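Local coordinates for protein PelD (Pseudomonas aeruginosa, PDB 4EU0) that binds the bacterial second messenger cyclic di-GMP and, as an effector of that signal, takes part in pellicle formation, at residues E29-L34 / A44-V49; A189-D194 / G264-Q269; V108-T113 / I141-I146; L85-Q90 / R134-L139. All coordinates share one frame; numbering follows the deposited sequence.

Contact 1: E29-L34 / A44-V49; sequences ETVLAL and AGLYRV
Leu46 extends from its strand toward Val31 and Leu32, joining helix 28-39 to the antiparallel sheet of the GAF domain. The contact is buried and its direct interactions are apolar. The shortest approach is 3.9 Å, from Val31 CG1 to Leu46 CD2. Leu46 CG stands anti to the backbone N (chi1 -172°), and the CD2 branch beyond it meets both CB and CG1 of Val31; the two side chains cross at about a right angle. Leu32 meets the same leucine closer to the main chain, with Leu32 CB and Leu46 CB 4.4 Å apart. Leu32 CD1 reaches Ala44 CB at 4.3 Å and passes near the carbonyl carbon of Gly45.

No hydrogen bond spans the two segments. The polar bonding lies within the helix, where Glu29 OE2 accepts from both N and OG1 of Thr30, which approach from opposite faces of the carboxylate plane. The CB atoms of both residues point away from the strand.

Among its neighbours, Leu32 also rests on Ala61 and Leu63 of strand 61-63 and on Leu121 of strand 117-123, the two strands flanking 43-48, while Thr30 and Leu34 pack against Leu10 of helix 2-16.

Contact 2: A189-D194 / G264-Q269; sequences AFELTD and GVRIRQ
Glu191 faces Arg266 in a hydrogen-bonded antiparallel pair and sends its carboxylate on to Arg268, two residues further along strand 265-272. Glu191 CB lies 3.8 Å from Arg266 O and also touches Arg266 CB. CG is anti to the backbone N (chi1 -178°), and the chain stays extended beyond it. At the tip, Glu191 OE1 is gripped side-on by the guanidinium, 3.2 Å from Arg268 NH2 and 3.3 Å from Arg268 NE. OE1 lies in the guanidinium plane, yet both nitrogens reach it from one face of the carboxylate, whose plane is turned 40° from theirs. Glu191 OE2 forms a salt bridge with Arg224.

Where the strands end, Gly264 O accepts from Thr193 N and, at 2.7 Å, from Thr193 OG1. On the face of this GGDEF-domain sheet opposite Glu191 and Arg268, Phe190, Leu192, Val265 and Ile267 pack against helices 198-207 and 236-253; Val265 CG1 sits at the edge of the Phe190 ring. The Phe190 side chain lies about 9 Å from the bound cyclic di-GMP.

The chemistry splits the strand pair into an apolar face and one that carries the charged side chains, and the arginines around Glu191 would be expected to favour its ionised form.

Contact 3: V108-T113 / I141-I146; sequences VPLVDT and ILAGHI
Ala143 lies against Val108, Pro109 and Leu110, where helix 133-150 runs along strand 106-111 of the GAF-domain sheet. The segment axes approach to 6.1 Å and diverge by only 32°. Within the sheet, Leu110 of this strand is hydrogen-bonded to strand 117-123.

The helical segment begins with Ile141 and Leu142, which turn to other helices, Leu142 packing on Leu35 and Tyr38 of helix 28-39. Ala143 then points its CB toward the strand, with Ala143 CB 3.6 Å from Pro109 O. Ala143 CB also meets Val108 CG1 at 3.9 Å and lies as close to Leu110 CG, while Ala143 O faces Leu110 CB. Gly144 follows without a side chain, and Gly144 CA comes within 3.7 Å of Val111 O. His145 points back from the strand and binds its own helix: His145 ND1 donates to Ile141 O at 3.0 Å, with the acceptor in the ring plane. This bond holds the imidazole against the helix; His145 N donates to the same oxygen from the opposite face of the carbonyl plane. Ile146 returns to the interface, its CG2, anti to the backbone N, touching Leu110 CD2 at 4.1 Å.

The chemistry combines apolar side-chain packing with helix carbon atoms resting on strand carbonyl oxygens. No hydrogen bond crosses, and the small Ala143 and Gly144 are consistent with the helix lying close to the strand backbone.

Contact 4: L85-Q90 / R134-L139; sequences LVSVRQ and RTFSLL
Phe136 overlaps Leu85, Ser87 and Arg89 with its side chain. This is a helix-on-sheet contact of the GAF domain: helix 133-150 packs beside strand 86-87, an outermost strand of the antiparallel sheet. Phe136 CB points toward segment 85-90, and CG lies anti to the carbonyl carbon (chi1 -62°).

Each partner meets a different part of the phenylalanine. Leu85 crosses it at about a right angle near its base, with Leu85 CD2 3.9 Å from Phe136 CB and CD1 at a similar distance from the same atom. Leu85 CD1 also packs tightly on the main chain, 3.1 Å from Phe136 O. At the outer end, Ser87 CB is 3.7 Å from Phe136 CZ, and Ser87 OG approaches the ring obliquely, 3.5 Å from Phe136 CE2. Arg89 bends at chi2 and chi3 and delivers NH1 to the ring edge, close to the ring plane, 3.2 Å from Phe136 CE2. Because the guanidinium is turned 77° from the ring, the two flat groups do not stack.

The same Arg89 NH1 also forms a salt bridge with Glu133 OE2, just before this helical segment, and Phe131 packs edge-to-face with Phe136. Val106 of strand 106-111 also touches the Phe136 side chain, bringing the neighbouring strand into the cluster. One turn further along the helix, the contact reaches Leu139, whose CB lies 4.3 Å from Leu85 CD1.

How the contacts relate
Contacts 1, 3 and 4 illustrate how one sheet can carry two helices: all three belong to the GAF domain and reach its antiparallel sheet. Contact 3 lies about 12 Å from contact 1 and 13 Å from contact 4, centre to centre, and touches both. It shares helix 133-150 with contact 4, and their segments alternate along the chain; contact 1 closes before either opens. Contacts 1 and 4 do not touch. Contact 2 comes last, within the GGDEF domain, its centre about 43 Å from that of contact 1. Contact 2 is the one of the four close to bound cyclic di-GMP; the other three lie away from the ligand site, in GAF-domain packing.

Contact 1: E29-L34 / A44-V49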
loop_
_atom_site.group_PDB
_atom_site.type_symbol
_atom_site.label_atom_id
_atom_site.label_comp_id
_atom_site.label_asym_id
_atom_site.label_seq_id
_atom_site.Cartn_x
_atom_site.Cartn_y
_atom_site.Cartn_z
ATOM N N GLU A 29 -7.533 0.053 18.560
ATOM C CA GLU A 29 -7.311 1.366 19.175
ATOM C C GLU A 29 -6.319 2.202 18.363
ATOM O O GLU A 29 -6.518 3.401 18.173
ATOM C CB GLU A 29 -6.889 1.240 20.656
ATOM C CG GLU A 29 -5.397 1.005 20.923
ATOM C CD GLU A 29 -4.966 -0.439 20.717
ATOM O OE1 GLU A 29 -5.244 -1.277 21.602
ATOM O OE2 GLU A 29 -4.333 -0.729 19.678
ATOM N N THR A 30 -5.271 1.548 17.872
ATOM C CA THR A 30 -4.257 2.192 17.045
ATOM C C THR A 30 -4.830 2.609 15.693
ATOM O O THR A 30 -4.550 3.713 15.209
ATOM C CB THR A 30 -3.035 1.269 16.855
ATOM O OG1 THR A 30 -2.409 1.056 18.128
ATOM C CG2 THR A 30 -2.023 1.872 15.885
ATOM N N VAL A 31 -5.626 1.726 15.091
ATOM C CA VAL A 31 -6.253 2.006 13.795
ATOM C C VAL A 31 -7.169 3.219 13.918
ATOM O O VAL A 31 -7.069 4.168 13.137
ATOM C CB VAL A 31 -7.032 0.778 13.237
ATOM C CG1 VAL A 31 -7.828 1.160 11.984
ATOM C CG2 VAL A 31 -6.078 -0.371 12.924
ATOM N N LEU A 32 -8.045 3.193 14.919
ATOM C CA LEU A 32 -8.927 4.326 15.184
ATOM C C LEU A 32 -8.157 5.624 15.462
ATOM O O LEU A 32 -8.513 6.683 14.933
ATOM C CB LEU A 32 -9.882 4.003 16.332
ATOM C CG LEU A 32 -10.851 5.120 16.736
ATOM C CD1 LEU A 32 -11.762 5.507 15.579
ATOM C CD2 LEU A 32 -11.656 4.678 17.918
ATOM N N ALA A 33 -7.105 5.537 16.276
ATOM C CA ALA A 33 -6.265 6.699 16.596
ATOM C C ALA A 33 -5.666 7.321 15.335
ATOM O O ALA A 33 -5.682 8.543 15.177
ATOM C CB ALA A 33 -5.164 6.320 17.577
ATOM N N LEU A 34 -5.149 6.470 14.449
ATOM C CA LEU A 34 -4.595 6.908 13.167
ATOM C C LEU A 34 -5.648 7.625 12.326
ATOM O O LEU A 34 -5.402 8.727 11.822
ATOM C CB LEU A 34 -4.010 5.726 12.393
ATOM C CG LEU A 34 -2.612 5.211 12.738
ATOM C CD1 LEU A 34 -2.270 4.028 11.830
ATOM C CD2 LEU A 34 -1.570 6.312 12.596
ATOM N N ALA A 44 -16.105 9.152 17.172
ATOM C CA ALA A 44 -16.097 8.108 16.149
ATOM C C ALA A 44 -16.032 6.709 16.762
ATOM O O ALA A 44 -15.799 6.556 17.967
ATOM C CB ALA A 44 -14.925 8.319 15.183
ATOM N N GLY A 45 -16.235 5.698 15.920
ATOM C CA GLY A 45 -16.148 4.301 16.334
ATOM C C GLY A 45 -15.632 3.420 15.213
ATOM O O GLY A 45 -15.827 3.723 14.030
ATOM N N LEU A 46 -14.965 2.332 15.591
ATOM C CA LEU A 46 -14.459 1.353 14.634
ATOM C C LEU A 46 -15.145 0.008 14.850
ATOM O O LEU A 46 -15.174 -0.504 15.969
ATOM C CB LEU A 46 -12.948 1.196 14.779
ATOM C CG LEU A 46 -12.227 0.346 13.726
ATOM C CD1 LEU A 46 -12.232 1.005 12.343
ATOM C CD2 LEU A 46 -10.805 0.080 14.177
ATOM N N TYR A 47 -15.689 -0.554 13.773
ATOM C CA TYR A 47 -16.503 -1.777 13.850
ATOM C C TYR A 47 -16.034 -2.838 12.862
ATOM O O TYR A 47 -15.576 -2.511 11.776
ATOM C CB TYR A 47 -17.971 -1.445 13.573
ATOM C CG TYR A 47 -18.485 -0.295 14.406
ATOM C CD1 TYR A 47 -19.052 -0.520 15.651
ATOM C CD2 TYR A 47 -18.370 1.026 13.959
ATOM C CE1 TYR A 47 -19.517 0.526 16.426
ATOM C CE2 TYR A 47 -18.822 2.082 14.733
ATOM C CZ TYR A 47 -19.398 1.822 15.963
ATOM O OH TYR A 47 -19.862 2.857 16.737
ATOM N N ARG A 48 -16.155 -4.109 13.240
ATOM C CA ARG A 48 -15.855 -5.199 12.319
ATOM C C ARG A 48 -16.999 -5.366 11.323
ATOM O O ARG A 48 -18.167 -5.250 11.686
ATOM C CB ARG A 48 -15.615 -6.513 13.072
ATOM C CG ARG A 48 -15.336 -7.708 12.162
ATOM C CD ARG A 48 -15.280 -9.031 12.920
ATOM N NE ARG A 48 -14.178 -9.085 13.881
ATOM C CZ ARG A 48 -12.906 -9.340 13.579
ATOM N NH1 ARG A 48 -12.526 -9.567 12.323
ATOM N NH2 ARG A 48 -11.999 -9.363 14.546
ATOM N N VAL A 49 -16.654 -5.633 10.068
ATOM C CA VAL A 49 -17.650 -5.919 9.045
ATOM C C VAL A 49 -17.575 -7.394 8.656
ATOM O O VAL A 49 -16.499 -7.898 8.334
ATOM C CB VAL A 49 -17.471 -5.013 7.809
ATOM C CG1 VAL A 49 -18.413 -5.424 6.686
ATOM C CG2 VAL A 49 -17.706 -3.551 8.193
#

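Contact 2: A189-D194 / G264-Q269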
loop_
_atom_site.group_PDB
_atom_site.type_symbol
_atom_site.label_atom_id
_atom_site.label_comp_id
_atom_site.label_asym_id
_atom_site.label_seq_id
_atom_site.Cartn_x
_atom_site.Cartn_y
_atom_site.Cartn_z
ATOM N N ALA A 189 12.836 -1.277 -12.752
ATOM C CA ALA A 189 13.321 -2.613 -13.087
ATOM C C ALA A 189 14.800 -2.499 -13.364
ATOM O O ALA A 189 15.202 -1.758 -14.266
ATOM C CB ALA A 189 12.594 -3.149 -14.292
ATOM N N PHE A 190 15.611 -3.220 -12.594
ATOM C CA PHE A 190 17.046 -3.260 -12.836
ATOM C C PHE A 190 17.380 -4.560 -13.538
ATOM O O PHE A 190 17.288 -5.634 -12.942
ATOM C CB PHE A 190 17.832 -3.114 -11.525
ATOM C CG PHE A 190 17.552 -1.836 -10.789
ATOM C CD1 PHE A 190 18.256 -0.679 -11.092
ATOM C CD2 PHE A 190 16.603 -1.788 -9.770
ATOM C CE1 PHE A 190 18.000 0.523 -10.424
ATOM C CE2 PHE A 190 16.350 -0.594 -9.076
ATOM C CZ PHE A 190 17.045 0.558 -9.400
ATOM N N GLU A 191 17.721 -4.468 -14.823
ATOM C CA GLU A 191 18.075 -5.642 -15.598
ATOM C C GLU A 191 19.586 -5.804 -15.562
ATOM O O GLU A 191 20.323 -4.890 -15.919
ATOM C CB GLU A 191 17.581 -5.507 -17.037
ATOM C CG GLU A 191 17.875 -6.735 -17.891
ATOM C CD GLU A 191 17.592 -6.528 -19.370
ATOM O OE1 GLU A 191 17.325 -5.381 -19.796
ATOM O OE2 GLU A 191 17.651 -7.533 -20.112
ATOM N N LEU A 192 20.042 -6.963 -15.100
ATOM C CA LEU A 192 21.464 -7.170 -14.874
ATOM C C LEU A 192 22.048 -7.991 -16.014
ATOM O O LEU A 192 21.896 -9.214 -16.063
ATOM C CB LEU A 192 21.705 -7.815 -13.502
ATOM C CG LEU A 192 20.917 -7.173 -12.345
ATOM C CD1 LEU A 192 21.295 -7.819 -11.011
ATOM C CD2 LEU A 192 21.110 -5.673 -12.274
ATOM N N THR A 193 22.719 -7.300 -16.930
ATOM C CA THR A 193 23.109 -7.879 -18.213
ATOM C C THR A 193 24.500 -8.499 -18.220
ATOM O O THR A 193 24.876 -9.167 -19.185
ATOM C CB THR A 193 23.010 -6.835 -19.347
ATOM O OG1 THR A 193 23.998 -5.815 -19.154
ATOM C CG2 THR A 193 21.632 -6.204 -19.367
ATOM N N ASP A 194 25.277 -8.241 -17.170
ATOM C CA ASP A 194 26.633 -8.780 -17.073
ATOM C C ASP A 194 26.661 -9.793 -15.938
ATOM O O ASP A 194 26.601 -9.410 -14.768
ATOM C CB ASP A 194 27.642 -7.658 -16.810
ATOM C CG ASP A 194 29.104 -8.119 -16.922
ATOM O OD1 ASP A 194 29.460 -9.256 -16.524
ATOM O OD2 ASP A 194 29.916 -7.317 -17.410
ATOM N N GLY A 264 26.821 -3.538 -15.972
ATOM C CA GLY A 264 25.781 -4.233 -16.732
ATOM C C GLY A 264 24.342 -3.926 -16.341
ATOM O O GLY A 264 23.423 -4.585 -16.818
ATOM N N VAL A 265 24.135 -2.934 -15.481
ATOM C CA VAL A 265 22.785 -2.617 -15.026
ATOM C C VAL A 265 22.080 -1.757 -16.076
ATOM O O VAL A 265 22.567 -0.679 -16.427
ATOM C CB VAL A 265 22.783 -1.903 -13.649
ATOM C CG1 VAL A 265 21.361 -1.671 -13.160
ATOM C CG2 VAL A 265 23.558 -2.717 -12.601
ATOM N N ARG A 266 20.952 -2.253 -16.580
ATOM C CA ARG A 266 20.055 -1.482 -17.455
ATOM C C ARG A 266 18.869 -1.035 -16.604
ATOM O O ARG A 266 18.153 -1.874 -16.063
ATOM C CB ARG A 266 19.554 -2.343 -18.622
ATOM C CG ARG A 266 20.548 -2.549 -19.760
ATOM C CD ARG A 266 19.821 -2.596 -21.110
ATOM N NE ARG A 266 18.888 -1.476 -21.244
ATOM C CZ ARG A 266 19.017 -0.463 -22.099
ATOM N NH1 ARG A 266 20.041 -0.415 -22.946
ATOM N NH2 ARG A 266 18.104 0.503 -22.114
ATOM N N ILE A 267 18.683 0.277 -16.453
ATOM C CA ILE A 267 17.591 0.816 -15.626
ATOM C C ILE A 267 16.365 1.142 -16.481
ATOM O O ILE A 267 16.471 1.827 -17.492
ATOM C CB ILE A 267 18.014 2.118 -14.893
ATOM C CG1 ILE A 267 19.281 1.896 -14.059
ATOM C CG2 ILE A 267 16.868 2.657 -14.015
ATOM C CD1 ILE A 267 20.055 3.196 -13.808
ATOM N N ARG A 268 15.210 0.638 -16.058
ATOM C CA ARG A 268 13.948 0.933 -16.707
ATOM C C ARG A 268 13.013 1.423 -15.625
ATOM O O ARG A 268 12.935 0.833 -14.558
ATOM C CB ARG A 268 13.383 -0.330 -17.374
ATOM C CG ARG A 268 14.246 -0.912 -18.501
ATOM C CD ARG A 268 14.144 -2.460 -18.515
ATOM N NE ARG A 268 14.983 -3.116 -19.532
ATOM C CZ ARG A 268 14.871 -2.891 -20.839
ATOM N NH1 ARG A 268 13.980 -2.019 -21.276
ATOM N NH2 ARG A 268 15.652 -3.520 -21.712
ATOM N N GLN A 269 12.319 2.521 -15.893
ATOM C CA GLN A 269 11.474 3.170 -14.895
ATOM C C GLN A 269 10.060 3.308 -15.432
ATOM O O GLN A 269 9.865 3.600 -16.611
ATOM C CB GLN A 269 12.060 4.548 -14.563
ATOM C CG GLN A 269 11.360 5.314 -13.461
ATOM C CD GLN A 269 12.004 6.675 -13.175
ATOM O OE1 GLN A 269 13.145 6.940 -13.550
ATOM N NE2 GLN A 269 11.268 7.530 -12.487
#

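Contact 3: V108-T113 / I141-I146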
loop_
_atom_site.group_PDB
_atom_site.type_symbol
_atom_site.label_atom_id
_atom_site.label_comp_id
_atom_site.label_asym_id
_atom_site.label_seq_id
_atom_site.Cartn_x
_atom_site.Cartn_y
_atom_site.Cartn_z
ATOM N N VAL A 108 -16.606 5.428 6.715
ATOM C CA VAL A 108 -15.454 5.035 5.895
ATOM C C VAL A 108 -15.213 3.524 6.020
ATOM O O VAL A 108 -14.868 3.039 7.100
ATOM C CB VAL A 108 -14.145 5.802 6.268
ATOM C CG1 VAL A 108 -13.101 5.631 5.173
ATOM C CG2 VAL A 108 -14.411 7.291 6.494
ATOM N N PRO A 109 -15.397 2.775 4.917
ATOM C CA PRO A 109 -15.115 1.352 5.005
ATOM C C PRO A 109 -13.618 1.110 4.833
ATOM O O PRO A 109 -12.949 1.861 4.113
ATOM C CB PRO A 109 -15.882 0.784 3.819
ATOM C CG PRO A 109 -15.770 1.863 2.782
ATOM C CD PRO A 109 -15.753 3.177 3.542
ATOM N N LEU A 110 -13.099 0.091 5.508
ATOM C CA LEU A 110 -11.713 -0.317 5.330
ATOM C C LEU A 110 -11.740 -1.520 4.398
ATOM O O LEU A 110 -12.190 -2.612 4.772
ATOM C CB LEU A 110 -11.056 -0.649 6.679
ATOM C CG LEU A 110 -10.650 0.453 7.659
ATOM C CD1 LEU A 110 -11.830 1.255 8.239
ATOM C CD2 LEU A 110 -9.863 -0.186 8.786
ATOM N N VAL A 111 -11.308 -1.289 3.162
ATOM C CA VAL A 111 -11.472 -2.253 2.079
ATOM C C VAL A 111 -10.103 -2.669 1.552
ATOM O O VAL A 111 -9.306 -1.814 1.155
ATOM C CB VAL A 111 -12.305 -1.660 0.911
ATOM C CG1 VAL A 111 -12.664 -2.737 -0.103
ATOM C CG2 VAL A 111 -13.577 -0.982 1.414
ATOM N N ASP A 112 -9.832 -3.973 1.558
ATOM C CA ASP A 112 -8.571 -4.481 1.015
ATOM C C ASP A 112 -8.524 -4.430 -0.520
ATOM O O ASP A 112 -9.511 -4.068 -1.169
ATOM C CB ASP A 112 -8.221 -5.884 1.584
ATOM C CG ASP A 112 -9.085 -7.016 1.017
ATOM O OD1 ASP A 112 -9.764 -6.855 -0.023
ATOM O OD2 ASP A 112 -9.080 -8.111 1.630
ATOM N N THR A 113 -7.367 -4.767 -1.092
ATOM C CA THR A 113 -7.194 -4.720 -2.550
ATOM C C THR A 113 -8.090 -5.708 -3.324
ATOM O O THR A 113 -8.212 -5.593 -4.539
ATOM C CB THR A 113 -5.716 -4.930 -2.982
ATOM O OG1 THR A 113 -5.235 -6.185 -2.482
ATOM C CG2 THR A 113 -4.811 -3.784 -2.487
ATOM N N ILE A 141 -7.822 7.014 1.741
ATOM C CA ILE A 141 -6.465 6.531 1.444
ATOM C C ILE A 141 -5.932 5.709 2.605
ATOM O O ILE A 141 -5.457 4.589 2.420
ATOM C CB ILE A 141 -5.481 7.681 1.139
ATOM C CG1 ILE A 141 -5.897 8.398 -0.153
ATOM C CG2 ILE A 141 -4.016 7.136 1.092
ATOM C CD1 ILE A 141 -5.240 9.755 -0.352
ATOM N N LEU A 142 -6.033 6.254 3.807
ATOM C CA LEU A 142 -5.543 5.566 4.989
ATOM C C LEU A 142 -6.298 4.255 5.239
ATOM O O LEU A 142 -5.679 3.230 5.527
ATOM C CB LEU A 142 -5.608 6.499 6.207
ATOM C CG LEU A 142 -5.042 6.095 7.570
ATOM C CD1 LEU A 142 -3.539 5.784 7.529
ATOM C CD2 LEU A 142 -5.335 7.202 8.584
ATOM N N ALA A 143 -7.628 4.286 5.116
ATOM C CA ALA A 143 -8.450 3.095 5.348
ATOM C C ALA A 143 -8.044 1.924 4.442
ATOM O O ALA A 143 -7.965 0.775 4.895
ATOM C CB ALA A 143 -9.937 3.421 5.194
ATOM N N GLY A 144 -7.774 2.222 3.168
ATOM C CA GLY A 144 -7.408 1.189 2.199
ATOM C C GLY A 144 -6.077 0.557 2.556
ATOM O O GLY A 144 -5.924 -0.669 2.546
ATOM N N HIS A 145 -5.107 1.399 2.885
ATOM C CA HIS A 145 -3.804 0.900 3.302
ATOM C C HIS A 145 -3.865 0.082 4.585
ATOM O O HIS A 145 -3.251 -0.971 4.663
ATOM C CB HIS A 145 -2.789 2.034 3.399
ATOM C CG HIS A 145 -2.281 2.474 2.067
ATOM N ND1 HIS A 145 -2.975 3.343 1.254
ATOM C CD2 HIS A 145 -1.167 2.125 1.386
ATOM C CE1 HIS A 145 -2.298 3.526 0.134
ATOM N NE2 HIS A 145 -1.197 2.799 0.189
ATOM N N ILE A 146 -4.630 0.539 5.573
ATOM C CA ILE A 146 -4.754 -0.221 6.810
ATOM C C ILE A 146 -5.356 -1.599 6.558
ATOM O O ILE A 146 -4.866 -2.590 7.090
ATOM C CB ILE A 146 -5.562 0.529 7.880
ATOM C CG1 ILE A 146 -4.802 1.782 8.319
ATOM C CG2 ILE A 146 -5.824 -0.384 9.098
ATOM C CD1 ILE A 146 -5.672 2.813 9.048
#

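Contact 4: L85-Q90 / R134-L139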
loop_
_atom_site.group_PDB
_atom_site.type_symbol
_atom_site.label_atom_id
_atom_site.label_comp_id
_atom_site.label_asym_id
_atom_site.label_seq_id
_atom_site.Cartn_x
_atom_site.Cartn_y
_atom_site.Cartn_z
ATOM N N LEU A 85 -16.458 5.366 0.887
ATOM C CA LEU A 85 -16.717 6.446 1.819
ATOM C C LEU A 85 -17.998 7.179 1.429
ATOM O O LEU A 85 -18.203 7.531 0.267
ATOM C CB LEU A 85 -15.538 7.418 1.804
ATOM C CG LEU A 85 -15.535 8.632 2.741
ATOM C CD1 LEU A 85 -14.104 9.021 2.979
ATOM C CD2 LEU A 85 -16.321 9.819 2.192
ATOM N N VAL A 86 -18.859 7.396 2.411
ATOM C CA VAL A 86 -20.077 8.174 2.200
ATOM C C VAL A 86 -20.228 9.198 3.323
ATOM O O VAL A 86 -19.953 8.905 4.488
ATOM C CB VAL A 86 -21.339 7.278 2.107
ATOM C CG1 VAL A 86 -21.286 6.367 0.869
ATOM C CG2 VAL A 86 -21.508 6.457 3.366
ATOM N N SER A 87 -20.647 10.406 2.965
ATOM C CA SER A 87 -20.893 11.443 3.957
ATOM C C SER A 87 -22.312 11.981 3.840
ATOM O O SER A 87 -22.951 11.841 2.799
ATOM C CB SER A 87 -19.882 12.583 3.813
ATOM O OG SER A 87 -19.953 13.164 2.525
ATOM N N VAL A 88 -22.794 12.591 4.917
ATOM C CA VAL A 88 -24.064 13.319 4.893
ATOM C C VAL A 88 -23.766 14.803 4.673
ATOM O O VAL A 88 -24.159 15.654 5.474
ATOM C CB VAL A 88 -24.871 13.130 6.199
ATOM C CG1 VAL A 88 -26.356 13.361 5.948
ATOM C CG2 VAL A 88 -24.667 11.751 6.756
ATOM N N ARG A 89 -23.062 15.103 3.582
ATOM C CA ARG A 89 -22.634 16.473 3.271
ATOM C C ARG A 89 -23.741 17.322 2.635
ATOM O O ARG A 89 -24.860 17.372 3.146
ATOM C CB ARG A 89 -21.356 16.478 2.411
ATOM C CG ARG A 89 -21.377 15.566 1.180
ATOM C CD ARG A 89 -20.871 16.286 -0.075
ATOM N NE ARG A 89 -19.743 17.182 0.186
ATOM C CZ ARG A 89 -18.469 16.802 0.219
ATOM N NH1 ARG A 89 -18.141 15.535 0.011
ATOM N NH2 ARG A 89 -17.518 17.695 0.461
ATOM N N GLN A 90 -23.403 17.999 1.535
ATOM C CA GLN A 90 -24.339 18.797 0.735
ATOM C C GLN A 90 -25.161 19.783 1.562
ATOM O O GLN A 90 -24.606 20.564 2.336
ATOM C CB GLN A 90 -25.256 17.894 -0.108
ATOM C CG GLN A 90 -24.523 16.887 -1.010
ATOM C CD GLN A 90 -23.686 17.537 -2.114
ATOM O OE1 GLN A 90 -23.713 18.753 -2.309
ATOM N NE2 GLN A 90 -22.942 16.714 -2.845
ATOM N N ARG A 134 -11.095 16.996 0.684
ATOM C CA ARG A 134 -9.671 16.820 0.987
ATOM C C ARG A 134 -9.452 15.829 2.142
ATOM O O ARG A 134 -8.621 14.921 2.045
ATOM C CB ARG A 134 -8.995 18.171 1.283
ATOM C CG ARG A 134 -7.520 18.039 1.656
ATOM C CD ARG A 134 -6.909 19.341 2.135
ATOM N NE ARG A 134 -5.591 19.102 2.722
ATOM C CZ ARG A 134 -4.730 20.052 3.080
ATOM N NH1 ARG A 134 -5.025 21.336 2.909
ATOM N NH2 ARG A 134 -3.563 19.712 3.609
ATOM N N THR A 135 -10.204 16.003 3.223
ATOM C CA THR A 135 -10.099 15.120 4.390
ATOM C C THR A 135 -10.694 13.740 4.087
ATOM O O THR A 135 -10.120 12.709 4.464
ATOM C CB THR A 135 -10.764 15.746 5.633
ATOM O OG1 THR A 135 -10.276 17.083 5.810
ATOM C CG2 THR A 135 -10.473 14.932 6.893
ATOM N N PHE A 136 -11.826 13.720 3.386
ATOM C CA PHE A 136 -12.449 12.461 2.978
ATOM C C PHE A 136 -11.458 11.614 2.181
ATOM O O PHE A 136 -11.347 10.406 2.406
ATOM C CB PHE A 136 -13.720 12.695 2.150
ATOM C CG PHE A 136 -14.815 13.418 2.885
ATOM C CD1 PHE A 136 -14.844 13.467 4.277
ATOM C CD2 PHE A 136 -15.836 14.039 2.174
ATOM C CE1 PHE A 136 -15.852 14.141 4.949
ATOM C CE2 PHE A 136 -16.860 14.708 2.834
ATOM C CZ PHE A 136 -16.872 14.757 4.227
ATOM N N SER A 137 -10.725 12.251 1.264
ATOM C CA SER A 137 -9.749 11.537 0.443
ATOM C C SER A 137 -8.654 10.948 1.320
ATOM O O SER A 137 -8.278 9.799 1.152
ATOM C CB SER A 137 -9.160 12.440 -0.647
ATOM O OG SER A 137 -10.175 12.831 -1.564
ATOM N N LEU A 138 -8.173 11.721 2.287
ATOM C CA LEU A 138 -7.124 11.222 3.172
ATOM C C LEU A 138 -7.605 10.049 4.048
ATOM O O LEU A 138 -6.874 9.093 4.256
ATOM C CB LEU A 138 -6.538 12.380 3.978
ATOM C CG LEU A 138 -6.205 12.320 5.458
ATOM C CD1 LEU A 138 -5.125 13.355 5.758
ATOM C CD2 LEU A 138 -7.476 12.650 6.215
ATOM N N LEU A 139 -8.836 10.136 4.545
ATOM C CA LEU A 139 -9.450 9.046 5.313
ATOM C C LEU A 139 -9.577 7.767 4.479
ATOM O O LEU A 139 -9.261 6.658 4.947
ATOM C CB LEU A 139 -10.835 9.482 5.798
ATOM C CG LEU A 139 -11.123 9.834 7.265
ATOM C CD1 LEU A 139 -9.897 10.151 8.095
ATOM C CD2 LEU A 139 -12.158 10.943 7.348
#